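Local coordinates for Mgp-operon protein 3 (Mycoplasma pneumoniae, PDB 6RJ1), which probably takes part, together with the adhesin P1, in attaching this pathogen to host cells as the extracellular adhesin subunit P40/P90, at residues Y158-D163 / I650-N655; L513-D518 / A646-A651; G807-L812 / I891-T896. All blocks are in the same frame, centred on the assembly; numbering follows the deposited sequence.

In the fold
From the N terminus, the first segment reached is 158-163 on the helix that precedes strand 165-167. Its partner, 650-655, comes almost 490 residues later, so contact 1 closes the longest loop of the three. Contact 2 runs from 513-518 to 646-651 wholly within that span, and both contacts end on strand 650-654, sharing I650 and A651. Their centres are about 12 Å apart, so helix and loop are gathered on one strand of a mixed sheet. Contact 3 opens and closes later in the chain, between 807-812 and 891-896. It joins two antiparallel sheets on the far side of the chain's centre, about 37 Å (centre to centre) from contact 1.

Contact 1: Y158-D163 / I650-N655; sequences YKTLQD and IASLIN
T160 and D163, one helical turn apart, meet S652 and A651 through aliphatic carbons. The T160 methyl CG2 lies 3.8 Å from S652 CB, and D163 CB touches A651 CB at 3.6 Å. Between these two points a water joins the backbones: it donates to T160 O at 2.7 Å and accepts from S652 N at 2.8 Å. The helix and strand segments cross at 68°, their axes 7.3 Å apart.

The side-chain polar ends turn to a third element, the loop around S526. In T160, OG1 lies beside the backbone N (chi1 -51°) and bonds S526 O, which leaves CG2 anti to that N and facing S652. D163 uses its carboxylate in two ways, OD2 to S526 OG and OD1 in a salt bridge with K231. S652 OG is bonded to L528 N of the same loop.

Further out, strand 650-654 runs between strands 549-563 and 165-167, and the helix leads directly into the latter; Y562 OH reaches D163 O. The contact therefore joins a helix to the strand beside its own successor in the sheet. The closest side-chain touches are carbon to carbon, while the polar ends of T160 and D163 are taken up by S526 and K231. The direct interface is thus apolar, and its polar bridge is a single water.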
ATOM      1  N   TYR A 158       7.141   4.246 -21.453  1.00 65.04           N
ATOM      2  CA  TYR A 158       5.994   4.502 -22.322  1.00 65.26           C
ATOM      3  C   TYR A 158       5.373   3.187 -22.833  1.00 69.33           C
ATOM      4  O   TYR A 158       4.150   3.025 -22.782  1.00 69.08           O
ATOM      5  CB  TYR A 158       6.375   5.427 -23.491  1.00 66.24           C
ATOM      6  CG  TYR A 158       5.197   5.722 -24.391  1.00 67.93           C
ATOM      7  CD1 TYR A 158       4.224   6.641 -24.016  1.00 70.10           C
ATOM      8  CD2 TYR A 158       5.015   5.029 -25.583  1.00 68.56           C
ATOM      9  CE1 TYR A 158       3.109   6.881 -24.816  1.00 70.08           C
ATOM     10  CE2 TYR A 158       3.908   5.266 -26.394  1.00 69.31           C
ATOM     11  CZ  TYR A 158       2.947   6.178 -25.994  1.00 75.00           C
ATOM     12  OH  TYR A 158       1.840   6.404 -26.759  1.00 76.34           O
ATOM     13  N   LYS A 159       6.222   2.252 -23.298  1.00 65.11           N
ATOM     14  CA  LYS A 159       5.791   0.953 -23.807  1.00 64.46           C
ATOM     15  C   LYS A 159       5.068   0.142 -22.737  1.00 67.74           C
ATOM     16  O   LYS A 159       4.047  -0.476 -23.043  1.00 67.35           O
ATOM     17  CB  LYS A 159       6.968   0.175 -24.416  1.00 66.62           C
ATOM     18  CG  LYS A 159       7.394   0.705 -25.774  1.00 78.29           C
ATOM     19  CD  LYS A 159       8.321  -0.253 -26.496  1.00 88.92           C
ATOM     20  CE  LYS A 159       8.804   0.306 -27.816  1.00 95.71           C
ATOM     21  NZ  LYS A 159       9.951   1.237 -27.635  1.00106.26           N
ATOM     22  N   THR A 160       5.561   0.196 -21.477  1.00 64.11           N
ATOM     23  CA  THR A 160       4.964  -0.490 -20.320  1.00 63.34           C
ATOM     24  C   THR A 160       3.576   0.071 -20.035  1.00 67.36           C
ATOM     25  O   THR A 160       2.645  -0.702 -19.813  1.00 68.06           O
ATOM     26  CB  THR A 160       5.847  -0.334 -19.059  1.00 67.21           C
ATOM     27  OG1 THR A 160       7.193  -0.697 -19.350  1.00 63.02           O
ATOM     28  CG2 THR A 160       5.326  -1.149 -17.858  1.00 65.16           C
ATOM     29  N   LEU A 161       3.450   1.415 -20.027  1.00 62.22           N
ATOM     30  CA  LEU A 161       2.209   2.116 -19.727  1.00 61.48           C
ATOM     31  C   LEU A 161       1.114   1.877 -20.755  1.00 66.27           C
ATOM     32  O   LEU A 161      -0.066   1.863 -20.399  1.00 66.85           O
ATOM     33  CB  LEU A 161       2.466   3.608 -19.509  1.00 61.27           C
ATOM     34  CG  LEU A 161       3.382   3.965 -18.325  1.00 65.55           C
ATOM     35  CD1 LEU A 161       3.792   5.415 -18.375  1.00 65.08           C
ATOM     36  CD2 LEU A 161       2.746   3.608 -16.974  1.00 68.41           C
ATOM     37  N   GLN A 162       1.502   1.620 -22.007  1.00 63.28           N
ATOM     38  CA  GLN A 162       0.572   1.328 -23.095  1.00 63.36           C
ATOM     39  C   GLN A 162      -0.182   0.028 -22.846  1.00 67.60           C
ATOM     40  O   GLN A 162      -1.365  -0.065 -23.180  1.00 68.46           O
ATOM     41  CB  GLN A 162       1.304   1.235 -24.434  1.00 64.54           C
ATOM     42  CG  GLN A 162       1.714   2.567 -25.005  1.00 76.51           C
ATOM     43  CD  GLN A 162       2.007   2.441 -26.473  1.00 91.55           C
ATOM     44  OE1 GLN A 162       1.173   2.771 -27.324  1.00 88.98           O
ATOM     45  NE2 GLN A 162       3.200   1.965 -26.796  1.00 74.89           N
ATOM     46  N   ASP A 163       0.498  -0.962 -22.245  1.00 62.33           N
ATOM     47  CA  ASP A 163      -0.066  -2.278 -21.964  1.00 61.11           C
ATOM     48  C   ASP A 163      -0.378  -2.516 -20.499  1.00 63.10           C
ATOM     49  O   ASP A 163      -0.945  -3.558 -20.168  1.00 63.05           O
ATOM     50  CB  ASP A 163       0.868  -3.375 -22.492  1.00 63.20           C
ATOM     51  CG  ASP A 163       0.748  -3.657 -23.977  1.00 78.56           C
ATOM     52  OD1 ASP A 163      -0.342  -3.385 -24.553  1.00 79.20           O
ATOM     53  OD2 ASP A 163       1.737  -4.177 -24.566  1.00 86.93           O
ATOM     54  N   ILE A 650       5.265 -10.399 -22.880  1.00 62.26           N
ATOM     55  CA  ILE A 650       4.802 -10.279 -21.500  1.00 60.92           C
ATOM     56  C   ILE A 650       4.729  -8.796 -21.104  1.00 62.96           C
ATOM     57  O   ILE A 650       5.735  -8.100 -21.163  1.00 62.15           O
ATOM     58  CB  ILE A 650       5.656 -11.147 -20.508  1.00 63.32           C
ATOM     59  CG1 ILE A 650       5.691 -12.669 -20.872  1.00 63.36           C
ATOM     60  CG2 ILE A 650       5.237 -10.943 -19.051  1.00 62.42           C
ATOM     61  CD1 ILE A 650       4.445 -13.441 -21.408  1.00 67.26           C
ATOM     62  N   ALA A 651       3.530  -8.324 -20.727  1.00 58.00           N
ATOM     63  CA  ALA A 651       3.282  -6.945 -20.311  1.00 56.61           C
ATOM     64  C   ALA A 651       3.173  -6.876 -18.794  1.00 60.58           C
ATOM     65  O   ALA A 651       3.231  -7.916 -18.150  1.00 60.76           O
ATOM     66  CB  ALA A 651       2.013  -6.440 -20.953  1.00 56.98           C
ATOM     67  N   SER A 652       3.037  -5.668 -18.215  1.00 56.91           N
ATOM     68  CA  SER A 652       2.950  -5.481 -16.759  1.00 56.02           C
ATOM     69  C   SER A 652       1.529  -5.335 -16.247  1.00 58.82           C
ATOM     70  O   SER A 652       0.672  -4.738 -16.906  1.00 58.09           O
ATOM     71  CB  SER A 652       3.794  -4.293 -16.304  1.00 58.14           C
ATOM     72  OG  SER A 652       5.166  -4.633 -16.201  1.00 64.21           O
ATOM     73  N   LEU A 653       1.303  -5.846 -15.032  1.00 54.21           N
ATOM     74  CA  LEU A 653       0.018  -5.819 -14.358  1.00 53.50           C
ATOM     75  C   LEU A 653       0.219  -5.451 -12.872  1.00 56.82           C
ATOM     76  O   LEU A 653       1.041  -6.069 -12.193  1.00 56.98           O
ATOM     77  CB  LEU A 653      -0.630  -7.213 -14.529  1.00 53.62           C
ATOM     78  CG  LEU A 653      -1.935  -7.522 -13.796  1.00 57.90           C
ATOM     79  CD1 LEU A 653      -2.798  -8.424 -14.642  1.00 58.44           C
ATOM     80  CD2 LEU A 653      -1.669  -8.192 -12.453  1.00 57.12           C
ATOM     81  N   ILE A 654      -0.559  -4.475 -12.369  1.00 52.32           N
ATOM     82  CA  ILE A 654      -0.523  -4.034 -10.972  1.00 51.55           C
ATOM     83  C   ILE A 654      -1.818  -4.412 -10.240  1.00 58.11           C
ATOM     84  O   ILE A 654      -2.920  -4.098 -10.704  1.00 59.15           O
ATOM     85  CB  ILE A 654      -0.154  -2.523 -10.818  1.00 53.79           C
ATOM     86  CG1 ILE A 654       1.263  -2.218 -11.413  1.00 53.19           C
ATOM     87  CG2 ILE A 654      -0.259  -2.062  -9.348  1.00 52.68           C
ATOM     88  CD1 ILE A 654       1.525  -0.767 -11.734  1.00 54.30           C
ATOM     89  N   ASN A 655      -1.660  -5.107  -9.099  1.00 54.36           N
ATOM     90  CA  ASN A 655      -2.690  -5.550  -8.175  1.00 53.82           C
ATOM     91  C   ASN A 655      -2.901  -4.476  -7.118  1.00 57.70           C
ATOM     92  O   ASN A 655      -1.936  -3.893  -6.625  1.00 57.67           O
ATOM     93  CB  ASN A 655      -2.265  -6.861  -7.519  1.00 54.74           C
ATOM     94  CG  ASN A 655      -2.317  -8.045  -8.454  1.00 65.80           C
ATOM     95  OD1 ASN A 655      -3.126  -8.093  -9.382  1.00 53.28           O
ATOM     96  ND2 ASN A 655      -1.486  -9.048  -8.201  1.00 54.26           N
TER
HETATM   97  O   HOH W   1       3.163  -3.393 -19.788  1.00 55.94           O

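Contact 2: L513-D518 / A646-A651; sequences LGFKDD and ATAKIA
F515 and I650 bring the two backbones to 6.2 Å between their CA atoms, where the chain leaving helix 503-511 passes alongside the entry into strand 650-654. The contact is a loop-to-strand packing at the start of a sheet strand, within the MgpC adhesin region, a family grouped with the beta-propellers. G514, with phi at 164°, is the first residue to leave the helical conformation, and from here the chain runs extended, antiparallel in direction to the loop that leads into strand 650-654.

The apolar contact is small. I650 offers two branches: CG1 packs on F515 CB at 3.9 Å, and the methyl CG2 faces the G514-F515 backbone, 4.1 Å from F515 N and 4.2 Å from G514 CA. The F515 ring carries the contact on toward the earlier part of the other segment. With CG anti to the backbone N (chi1 177°), the ring extends beyond the I650 side chain, and its CD2-CE2 side meets A648 CB, with CE2 at 3.9 Å from that methyl. The methyl approaches this ring obliquely.

Polar groups of the two main chains are tied together by N525 and N527, asparagines of the loop following D518. N525 accepts from I650 N through OD1 and donates to F515 O through ND2. N520 of the same loop bonds A648 O. A second outside donor serves both segments: N527 ND2 is hydrogen-bonded to F515 O and to I650 O.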
ATOM      1  N   LEU A 513       8.442  -9.352 -12.062  1.00 56.36           N
ATOM      2  CA  LEU A 513       7.909  -8.197 -12.791  1.00 55.31           C
ATOM      3  C   LEU A 513       7.581  -8.534 -14.230  1.00 61.01           C
ATOM      4  O   LEU A 513       6.679  -7.938 -14.811  1.00 62.51           O
ATOM      5  CB  LEU A 513       8.850  -6.976 -12.728  1.00 55.07           C
ATOM      6  CG  LEU A 513       8.990  -6.231 -11.381  1.00 59.51           C
ATOM      7  CD1 LEU A 513      10.102  -5.203 -11.443  1.00 59.91           C
ATOM      8  CD2 LEU A 513       7.704  -5.523 -10.983  1.00 60.13           C
ATOM      9  N   GLY A 514       8.310  -9.484 -14.797  1.00 56.71           N
ATOM     10  CA  GLY A 514       8.100  -9.914 -16.170  1.00 55.96           C
ATOM     11  C   GLY A 514       9.248 -10.704 -16.749  1.00 58.79           C
ATOM     12  O   GLY A 514      10.193 -11.065 -16.041  1.00 57.40           O
ATOM     13  N   PHE A 515       9.163 -10.960 -18.056  1.00 55.88           N
ATOM     14  CA  PHE A 515      10.146 -11.727 -18.807  1.00 56.40           C
ATOM     15  C   PHE A 515      11.202 -10.860 -19.494  1.00 63.46           C
ATOM     16  O   PHE A 515      10.891  -9.886 -20.184  1.00 63.00           O
ATOM     17  CB  PHE A 515       9.438 -12.651 -19.812  1.00 57.79           C
ATOM     18  CG  PHE A 515      10.335 -13.467 -20.706  1.00 58.84           C
ATOM     19  CD1 PHE A 515      10.903 -14.655 -20.255  1.00 60.82           C
ATOM     20  CD2 PHE A 515      10.582 -13.070 -22.016  1.00 60.92           C
ATOM     21  CE1 PHE A 515      11.725 -15.416 -21.087  1.00 61.18           C
ATOM     22  CE2 PHE A 515      11.406 -13.834 -22.851  1.00 63.68           C
ATOM     23  CZ  PHE A 515      11.959 -15.009 -22.384  1.00 61.30           C
ATOM     24  N   LYS A 516      12.454 -11.269 -19.326  1.00 62.12           N
ATOM     25  CA  LYS A 516      13.614 -10.632 -19.921  1.00 62.62           C
ATOM     26  C   LYS A 516      14.573 -11.723 -20.428  1.00 72.36           C
ATOM     27  O   LYS A 516      14.857 -12.690 -19.707  1.00 72.57           O
ATOM     28  CB  LYS A 516      14.298  -9.718 -18.893  1.00 62.78           C
ATOM     29  CG  LYS A 516      15.341  -8.802 -19.490  1.00 52.07           C
ATOM     30  CD  LYS A 516      15.954  -7.902 -18.430  1.00 63.04           C
ATOM     31  CE  LYS A 516      16.558  -6.661 -19.056  1.00 74.79           C
ATOM     32  NZ  LYS A 516      17.797  -6.940 -19.830  1.00 76.51           N
ATOM     33  N   ASP A 517      15.024 -11.589 -21.686  1.00 72.31           N
ATOM     34  CA  ASP A 517      15.984 -12.493 -22.315  1.00 73.69           C
ATOM     35  C   ASP A 517      16.742 -11.768 -23.406  1.00 79.21           C
ATOM     36  O   ASP A 517      16.170 -10.904 -24.071  1.00 79.86           O
ATOM     37  CB  ASP A 517      15.315 -13.768 -22.864  1.00 75.96           C
ATOM     38  CG  ASP A 517      16.286 -14.894 -23.208  1.00 91.14           C
ATOM     39  OD1 ASP A 517      17.454 -14.841 -22.752  1.00 93.90           O
ATOM     40  OD2 ASP A 517      15.882 -15.822 -23.929  1.00 97.63           O
ATOM     41  N   ASP A 518      18.028 -12.111 -23.582  1.00 75.94           N
ATOM     42  CA  ASP A 518      18.887 -11.505 -24.602  1.00 76.34           C
ATOM     43  C   ASP A 518      18.341 -11.727 -26.021  1.00 80.51           C
ATOM     44  O   ASP A 518      18.479 -10.847 -26.867  1.00 81.39           O
ATOM     45  CB  ASP A 518      20.325 -12.049 -24.501  1.00 78.67           C
ATOM     46  CG  ASP A 518      21.118 -11.624 -23.269  1.00 92.74           C
ATOM     47  OD1 ASP A 518      21.010 -10.438 -22.866  1.00 93.50           O
ATOM     48  OD2 ASP A 518      21.875 -12.468 -22.730  1.00100.05           O
ATOM     49  N   ALA A 646      12.247 -15.951 -27.780  1.00 71.90           N
ATOM     50  CA  ALA A 646      12.527 -14.863 -28.717  1.00 71.45           C
ATOM     51  C   ALA A 646      11.272 -14.102 -29.163  1.00 76.05           C
ATOM     52  O   ALA A 646      11.363 -12.926 -29.509  1.00 75.53           O
ATOM     53  CB  ALA A 646      13.265 -15.403 -29.927  1.00 71.64           C
ATOM     54  N   THR A 647      10.111 -14.775 -29.145  1.00 73.22           N
ATOM     55  CA  THR A 647       8.832 -14.246 -29.624  1.00 72.86           C
ATOM     56  C   THR A 647       7.817 -13.892 -28.500  1.00 73.27           C
ATOM     57  O   THR A 647       6.714 -13.428 -28.804  1.00 72.30           O
ATOM     58  CB  THR A 647       8.250 -15.241 -30.659  1.00 87.43           C
ATOM     59  OG1 THR A 647       7.160 -14.629 -31.351  1.00 96.27           O
ATOM     60  CG2 THR A 647       7.820 -16.583 -30.044  1.00 84.08           C
ATOM     61  N   ALA A 648       8.193 -14.100 -27.222  1.00 67.93           N
ATOM     62  CA  ALA A 648       7.349 -13.850 -26.046  1.00 66.20           C
ATOM     63  C   ALA A 648       6.954 -12.387 -25.894  1.00 69.84           C
ATOM     64  O   ALA A 648       7.763 -11.498 -26.161  1.00 69.65           O
ATOM     65  CB  ALA A 648       8.040 -14.342 -24.789  1.00 66.41           C
ATOM     66  N   LYS A 649       5.690 -12.146 -25.478  1.00 65.66           N
ATOM     67  CA  LYS A 649       5.104 -10.819 -25.281  1.00 64.57           C
ATOM     68  C   LYS A 649       4.464 -10.741 -23.902  1.00 67.81           C
ATOM     69  O   LYS A 649       3.274 -11.031 -23.754  1.00 68.43           O
ATOM     70  CB  LYS A 649       4.060 -10.508 -26.367  1.00 67.02           C
ATOM     71  CG  LYS A 649       4.564 -10.617 -27.796  1.00 79.22           C
ATOM     72  CD  LYS A 649       3.422 -10.661 -28.801  1.00 86.03           C
ATOM     73  CE  LYS A 649       3.737 -11.552 -29.971  1.00 99.67           C
ATOM     74  NZ  LYS A 649       4.879 -11.053 -30.787  1.00109.92           N
ATOM     75  N   ILE A 650       5.265 -10.399 -22.880  1.00 62.26           N
ATOM     76  CA  ILE A 650       4.802 -10.279 -21.500  1.00 60.92           C
ATOM     77  C   ILE A 650       4.729  -8.796 -21.104  1.00 62.96           C
ATOM     78  O   ILE A 650       5.735  -8.100 -21.163  1.00 62.15           O
ATOM     79  CB  ILE A 650       5.656 -11.147 -20.508  1.00 63.32           C
ATOM     80  CG1 ILE A 650       5.691 -12.669 -20.872  1.00 63.36           C
ATOM     81  CG2 ILE A 650       5.237 -10.943 -19.051  1.00 62.42           C
ATOM     82  CD1 ILE A 650       4.445 -13.441 -21.408  1.00 67.26           C
ATOM     83  N   ALA A 651       3.530  -8.324 -20.727  1.00 58.00           N
ATOM     84  CA  ALA A 651       3.282  -6.945 -20.311  1.00 56.61           C
ATOM     85  C   ALA A 651       3.173  -6.876 -18.794  1.00 60.58           C
ATOM     86  O   ALA A 651       3.231  -7.916 -18.150  1.00 60.76           O
ATOM     87  CB  ALA A 651       2.013  -6.440 -20.953  1.00 56.98           C
TER

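Contact 3: G807-L812 / I891-T896; sequences GGVVRL and ITVSRT
Two antiparallel sheets pack face to face here, an arrangement consistent with neighbouring blades of a beta-propeller, as in relatives of the P110 adhesin family. V809 and R811 on strand 808-815 meet V893, R895 and T896 on strand 888-896. The strands cross at -46° with the segment axes 9.5 Å apart, a spacing filled by side chains. The two valines lie side by side, pointing opposite ways, and V809 CG2 is 3.8 Å from V893 CG1.

Two residues further along, the arginines take over. The side chain of R811 is extended, its CG anti to the backbone N (chi1 -171°), and carries the guanidinium across the interface. The R895 chain runs nearly perpendicular to it. R895 CG sits over one face of the R811 guanidinium, 3.6 Å from NH1 and near the edge of the group, and the two guanidinium planes stand 89° apart. T896 O lies at the edge of the R811 guanidinium, near its plane, 3.6 Å from NH1 but not hydrogen-bonded to it.

The like charges are probably offset by partners outside the pair, chiefly E899, which forms a salt bridge with R811 NH2. That nitrogen also bonds S800 OG, while NH1 is bonded to A914 O. R895 NH1 bonds Y856 OH, and a long, weak ion pair links its NE to D787. R811 NH2 comes to the edge of the R895 guanidinium, 3.3 Å from NE, where both nitrogens are donors and do not bond each other.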
ATOM      1  N   GLY A 807      -3.916  -6.787  12.760  1.00 60.48           N
ATOM      2  CA  GLY A 807      -3.512  -7.675  13.841  1.00 60.88           C
ATOM      3  C   GLY A 807      -2.509  -7.166  14.850  1.00 67.13           C
ATOM      4  O   GLY A 807      -2.354  -7.786  15.905  1.00 69.44           O
ATOM      5  N   GLY A 808      -1.822  -6.074  14.548  1.00 63.39           N
ATOM      6  CA  GLY A 808      -0.835  -5.536  15.471  1.00 63.65           C
ATOM      7  C   GLY A 808      -0.154  -4.240  15.087  1.00 68.88           C
ATOM      8  O   GLY A 808      -0.486  -3.615  14.078  1.00 68.01           O
ATOM      9  N   VAL A 809       0.806  -3.828  15.928  1.00 66.53           N
ATOM     10  CA  VAL A 809       1.598  -2.620  15.743  1.00 66.59           C
ATOM     11  C   VAL A 809       3.013  -2.970  15.271  1.00 69.34           C
ATOM     12  O   VAL A 809       3.617  -3.932  15.759  1.00 68.74           O
ATOM     13  CB  VAL A 809       1.580  -1.711  17.012  1.00 71.19           C
ATOM     14  CG1 VAL A 809       2.221  -2.390  18.224  1.00 71.24           C
ATOM     15  CG2 VAL A 809       2.218  -0.345  16.750  1.00 71.20           C
ATOM     16  N   VAL A 810       3.533  -2.186  14.319  1.00 65.35           N
ATOM     17  CA  VAL A 810       4.894  -2.370  13.824  1.00 64.54           C
ATOM     18  C   VAL A 810       5.730  -1.140  14.175  1.00 67.45           C
ATOM     19  O   VAL A 810       5.313   0.001  13.951  1.00 66.35           O
ATOM     20  CB  VAL A 810       5.033  -2.833  12.342  1.00 67.82           C
ATOM     21  CG1 VAL A 810       3.754  -2.629  11.555  1.00 68.02           C
ATOM     22  CG2 VAL A 810       6.231  -2.208  11.630  1.00 67.20           C
ATOM     23  N   ARG A 811       6.884  -1.399  14.794  1.00 63.40           N
ATOM     24  CA  ARG A 811       7.844  -0.389  15.197  1.00 62.39           C
ATOM     25  C   ARG A 811       9.073  -0.480  14.301  1.00 67.17           C
ATOM     26  O   ARG A 811       9.596  -1.577  14.053  1.00 66.98           O
ATOM     27  CB  ARG A 811       8.239  -0.569  16.669  1.00 58.23           C
ATOM     28  CG  ARG A 811       9.069   0.587  17.199  1.00 63.07           C
ATOM     29  CD  ARG A 811       9.474   0.381  18.628  1.00 73.58           C
ATOM     30  NE  ARG A 811      10.533   1.307  19.002  1.00 78.87           N
ATOM     31  CZ  ARG A 811      11.104   1.345  20.198  1.00 92.16           C
ATOM     32  NH1 ARG A 811      10.724   0.503  21.152  1.00 76.48           N
ATOM     33  NH2 ARG A 811      12.053   2.231  20.456  1.00 83.03           N
ATOM     34  N   LEU A 812       9.536   0.683  13.838  1.00 63.81           N
ATOM     35  CA  LEU A 812      10.711   0.810  12.984  1.00 63.75           C
ATOM     36  C   LEU A 812      11.796   1.557  13.735  1.00 67.80           C
ATOM     37  O   LEU A 812      11.582   2.684  14.162  1.00 66.72           O
ATOM     38  CB  LEU A 812      10.349   1.468  11.643  1.00 63.66           C
ATOM     39  CG  LEU A 812       9.153   0.844  10.908  1.00 68.19           C
ATOM     40  CD1 LEU A 812       8.716   1.706   9.750  1.00 68.95           C
ATOM     41  CD2 LEU A 812       9.434  -0.595  10.486  1.00 69.13           C
ATOM     42  N   ILE A 891      -6.356   4.579  20.284  1.00 68.04           N
ATOM     43  CA  ILE A 891      -5.318   3.603  20.619  1.00 67.10           C
ATOM     44  C   ILE A 891      -4.042   4.337  21.059  1.00 73.87           C
ATOM     45  O   ILE A 891      -3.658   5.330  20.448  1.00 74.40           O
ATOM     46  CB  ILE A 891      -5.076   2.596  19.460  1.00 68.54           C
ATOM     47  CG1 ILE A 891      -6.192   1.525  19.429  1.00 67.97           C
ATOM     48  CG2 ILE A 891      -3.672   1.953  19.527  1.00 68.20           C
ATOM     49  CD1 ILE A 891      -6.250   0.627  18.179  1.00 71.30           C
ATOM     50  N   THR A 892      -3.403   3.855  22.121  1.00 71.78           N
ATOM     51  CA  THR A 892      -2.141   4.393  22.613  1.00 72.09           C
ATOM     52  C   THR A 892      -1.029   3.415  22.250  1.00 77.17           C
ATOM     53  O   THR A 892      -1.165   2.210  22.486  1.00 77.76           O
ATOM     54  CB  THR A 892      -2.218   4.665  24.125  1.00 78.08           C
ATOM     55  OG1 THR A 892      -3.166   5.699  24.342  1.00 79.64           O
ATOM     56  CG2 THR A 892      -0.877   5.091  24.722  1.00 74.60           C
ATOM     57  N   VAL A 893       0.067   3.930  21.679  1.00 72.93           N
ATOM     58  CA  VAL A 893       1.220   3.102  21.352  1.00 72.34           C
ATOM     59  C   VAL A 893       2.404   3.516  22.241  1.00 76.77           C
ATOM     60  O   VAL A 893       2.750   4.693  22.304  1.00 76.12           O
ATOM     61  CB  VAL A 893       1.543   3.041  19.840  1.00 75.73           C
ATOM     62  CG1 VAL A 893       2.782   2.193  19.581  1.00 75.66           C
ATOM     63  CG2 VAL A 893       0.359   2.484  19.050  1.00 75.34           C
ATOM     64  N   SER A 894       2.981   2.553  22.965  1.00 73.66           N
ATOM     65  CA  SER A 894       4.096   2.793  23.876  1.00 73.36           C
ATOM     66  C   SER A 894       5.294   1.925  23.512  1.00 77.30           C
ATOM     67  O   SER A 894       5.124   0.863  22.924  1.00 76.03           O
ATOM     68  CB  SER A 894       3.668   2.510  25.313  1.00 76.99           C
ATOM     69  OG  SER A 894       2.991   1.268  25.443  1.00 86.75           O
ATOM     70  N   ARG A 895       6.502   2.369  23.876  1.00 74.47           N
ATOM     71  CA  ARG A 895       7.737   1.624  23.631  1.00 73.97           C
ATOM     72  C   ARG A 895       7.892   0.498  24.651  1.00 81.45           C
ATOM     73  O   ARG A 895       7.515   0.662  25.815  1.00 80.97           O
ATOM     74  CB  ARG A 895       8.950   2.556  23.732  1.00 70.29           C
ATOM     75  CG  ARG A 895       9.171   3.456  22.540  1.00 72.58           C
ATOM     76  CD  ARG A 895      10.390   4.324  22.767  1.00 74.02           C
ATOM     77  NE  ARG A 895      10.772   5.069  21.565  1.00 80.92           N
ATOM     78  CZ  ARG A 895      10.255   6.240  21.204  1.00 83.24           C
ATOM     79  NH1 ARG A 895       9.313   6.811  21.938  1.00 61.16           N
ATOM     80  NH2 ARG A 895      10.667   6.841  20.098  1.00 72.43           N
ATOM     81  N   THR A 896       8.460  -0.641  24.222  1.00 81.65           N
ATOM     82  CA  THR A 896       8.753  -1.807  25.072  1.00 83.02           C
ATOM     83  C   THR A 896      10.130  -2.369  24.707  1.00 90.65           C
ATOM     84  O   THR A 896      10.575  -2.216  23.568  1.00 90.34           O
ATOM     85  CB  THR A 896       7.664  -2.911  24.971  1.00 91.40           C
ATOM     86  OG1 THR A 896       7.536  -3.367  23.627  1.00 92.01           O
ATOM     87  CG2 THR A 896       6.303  -2.482  25.525  1.00 89.60           C
TER